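Local atomic coordinates of 28 kDa product (Pseudomonas syringae pv. phaseolicola, PDB entry 1UKF), a protein that is the mature, autocleaved form of a bacterial cysteine protease of the C58 family that acts in infected plant cells, self-cleavage being required for virulence. Residues E53-Q56 against V57-A61. Residues are numbered along the deposited sequence; the frame is centred on the assembly and turned at random.
Sequences ERHQ and VYNDA
H55 reaches forward along its helix to Y58 and N59, one turn on. Its CG stands anti to the backbone N (chi1 -158°), and Y58 is likewise anti (chi1 173°), which sets the two side chains alongside each other, pointing the same way. CD2 of Y58 lies over one face of the imidazole, 4.0 Å from CE1 of H55. The planes are 27° apart but slid past each other, with centroids separated by 5.3 Å and little true overlap. N59 meets the same imidazole with its amide almost perpendicular to the ring plane, and its ND2 is 3.6 Å from CD2 of H55. A water ties these two ends together: it is 2.8 Å from NE2 of H55 and donates to OD1 of N59 at 2.7 Å. The other ring nitrogen, ND1, is hydrogen-bonded to the backbone N of G20, which leaves the buried imidazole held at both nitrogens and limits its rotation. Beneath the side chains runs regular i to i+4 backbone hydrogen bonding, including N59 N to H55 O at 2.8 Å.

The packed side faces helix 18-27, where A19 touches the side chains of both H55 and Y58 and R54 forms a salt bridge with E24; Y58 also meets A77 and S78 of helix 73-84. By contrast, E53, Q56 and D60 are exposed, and no side chain-to-side chain contact links them. The side chain of H55 lies about 5 Å from that of the active-site residue C18, near it without touching, so this part of helix 46-67 flanks the Cys-His-Asp catalytic centre of a papain-like fold.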
ATOM      1  N   GLU A  53      15.318  -4.172  -3.522  1.00 10.95           N
ATOM      2  CA  GLU A  53      16.312  -3.528  -2.668  1.00 11.95           C
ATOM      3  C   GLU A  53      15.615  -2.809  -1.517  1.00 10.92           C
ATOM      4  O   GLU A  53      16.063  -2.871  -0.372  1.00 11.34           O
ATOM      5  CB  GLU A  53      17.140  -2.522  -3.467  1.00 13.96           C
ATOM      6  CG  GLU A  53      18.012  -3.126  -4.551  1.00 22.53           C
ATOM      7  CD  GLU A  53      18.853  -2.076  -5.249  1.00 25.72           C
ATOM      8  OE1 GLU A  53      19.624  -1.379  -4.555  1.00 28.67           O
ATOM      9  OE2 GLU A  53      18.741  -1.944  -6.486  1.00 30.09           O
ATOM     10  N   ARG A  54      14.525  -2.112  -1.819  1.00 10.53           N
ATOM     11  CA  ARG A  54      13.789  -1.416  -0.775  1.00 10.23           C
ATOM     12  C   ARG A  54      13.184  -2.429   0.186  1.00  9.89           C
ATOM     13  O   ARG A  54      13.131  -2.191   1.393  1.00  9.77           O
ATOM     14  CB  ARG A  54      12.677  -0.548  -1.368  1.00 11.08           C
ATOM     15  CG  ARG A  54      13.169   0.601  -2.235  1.00 10.93           C
ATOM     16  CD  ARG A  54      12.020   1.532  -2.609  1.00 10.73           C
ATOM     17  NE  ARG A  54      12.391   2.497  -3.643  1.00 12.12           N
ATOM     18  CZ  ARG A  54      13.170   3.558  -3.449  1.00 12.40           C
ATOM     19  NH1 ARG A  54      13.672   3.814  -2.249  1.00 13.65           N
ATOM     20  NH2 ARG A  54      13.454   4.361  -4.468  1.00 14.57           N
ATOM     21  N   HIS A  55      12.733  -3.566  -0.335  1.00  9.81           N
ATOM     22  CA  HIS A  55      12.150  -4.566   0.540  1.00  8.71           C
ATOM     23  C   HIS A  55      13.213  -5.117   1.487  1.00 10.30           C
ATOM     24  O   HIS A  55      12.903  -5.544   2.602  1.00 10.02           O
ATOM     25  CB  HIS A  55      11.517  -5.704  -0.259  1.00  9.54           C
ATOM     26  CG  HIS A  55      10.484  -6.455   0.514  1.00  8.95           C
ATOM     27  ND1 HIS A  55       9.261  -5.907   0.835  1.00  9.78           N
ATOM     28  CD2 HIS A  55      10.523  -7.670   1.110  1.00  9.94           C
ATOM     29  CE1 HIS A  55       8.593  -6.751   1.601  1.00 11.50           C
ATOM     30  NE2 HIS A  55       9.337  -7.828   1.784  1.00 10.78           N
ATOM     31  N   GLN A  56      14.468  -5.116   1.044  1.00 11.43           N
ATOM     32  CA  GLN A  56      15.553  -5.586   1.893  1.00 11.28           C
ATOM     33  C   GLN A  56      15.752  -4.593   3.038  1.00 11.01           C
ATOM     34  O   GLN A  56      16.112  -4.987   4.147  1.00 11.72           O
ATOM     35  CB  GLN A  56      16.845  -5.743   1.090  1.00 11.70           C
ATOM     36  CG  GLN A  56      16.786  -6.841   0.040  1.00 18.81           C
ATOM     37  CD  GLN A  56      18.165  -7.281  -0.408  1.00 21.38           C
ATOM     38  OE1 GLN A  56      19.061  -6.460  -0.590  1.00 24.79           O
ATOM     39  NE2 GLN A  56      18.339  -8.584  -0.593  1.00 24.12           N
ATOM     40  N   VAL A  57      15.522  -3.310   2.771  1.00 10.93           N
ATOM     41  CA  VAL A  57      15.633  -2.297   3.818  1.00 11.23           C
ATOM     42  C   VAL A  57      14.539  -2.611   4.842  1.00 11.14           C
ATOM     43  O   VAL A  57      14.769  -2.561   6.047  1.00 11.25           O
ATOM     44  CB  VAL A  57      15.427  -0.871   3.253  1.00 12.96           C
ATOM     45  CG1 VAL A  57      15.352   0.134   4.391  1.00 14.35           C
ATOM     46  CG2 VAL A  57      16.572  -0.511   2.318  1.00 15.81           C
ATOM     47  N   TYR A  58      13.345  -2.933   4.349  1.00 10.22           N
ATOM     48  CA  TYR A  58      12.221  -3.291   5.209  1.00  8.98           C
ATOM     49  C   TYR A  58      12.582  -4.518   6.055  1.00  9.25           C
ATOM     50  O   TYR A  58      12.400  -4.515   7.275  1.00 10.02           O
ATOM     51  CB  TYR A  58      10.988  -3.600   4.353  1.00  9.84           C
ATOM     52  CG  TYR A  58       9.812  -4.153   5.125  1.00  9.96           C
ATOM     53  CD1 TYR A  58       8.912  -3.306   5.771  1.00 10.64           C
ATOM     54  CD2 TYR A  58       9.608  -5.527   5.219  1.00 10.72           C
ATOM     55  CE1 TYR A  58       7.836  -3.817   6.492  1.00 11.98           C
ATOM     56  CE2 TYR A  58       8.537  -6.049   5.938  1.00 11.80           C
ATOM     57  CZ  TYR A  58       7.656  -5.190   6.571  1.00 11.30           C
ATOM     58  OH  TYR A  58       6.598  -5.707   7.288  1.00 14.77           O
ATOM     59  N   ASN A  59      13.092  -5.562   5.402  1.00  9.29           N
ATOM     60  CA  ASN A  59      13.470  -6.792   6.096  1.00  9.41           C
ATOM     61  C   ASN A  59      14.570  -6.567   7.123  1.00  8.64           C
ATOM     62  O   ASN A  59      14.526  -7.137   8.214  1.00 10.27           O
ATOM     63  CB  ASN A  59      13.939  -7.867   5.111  1.00  9.58           C
ATOM     64  CG  ASN A  59      12.807  -8.459   4.303  1.00 12.24           C
ATOM     65  OD1 ASN A  59      11.654  -8.453   4.732  1.00 13.24           O
ATOM     66  ND2 ASN A  59      13.137  -8.997   3.135  1.00 11.39           N
ATOM     67  N   ASP A  60      15.565  -5.756   6.770  1.00  9.38           N
ATOM     68  CA  ASP A  60      16.667  -5.467   7.687  1.00 10.30           C
ATOM     69  C   ASP A  60      16.127  -4.798   8.943  1.00 10.50           C
ATOM     70  O   ASP A  60      16.509  -5.152  10.059  1.00 10.39           O
ATOM     71  CB  ASP A  60      17.698  -4.539   7.034  1.00 11.75           C
ATOM     72  CG  ASP A  60      18.484  -5.213   5.925  1.00 12.60           C
ATOM     73  OD1 ASP A  60      18.398  -6.452   5.789  1.00 14.32           O
ATOM     74  OD2 ASP A  60      19.201  -4.496   5.196  1.00 14.96           O
ATOM     75  N   ALA A  61      15.238  -3.828   8.757  1.00  9.66           N
ATOM     76  CA  ALA A  61      14.655  -3.117   9.890  1.00  9.79           C
ATOM     77  C   ALA A  61      13.765  -4.037  10.720  1.00  9.95           C
ATOM     78  O   ALA A  61      13.739  -3.940  11.948  1.00 11.66           O
ATOM     79  CB  ALA A  61      13.858  -1.916   9.405  1.00 11.21           C
TER
HETATM   80  O   HOH W   1       9.381  -9.725   3.856  1.00 13.01           O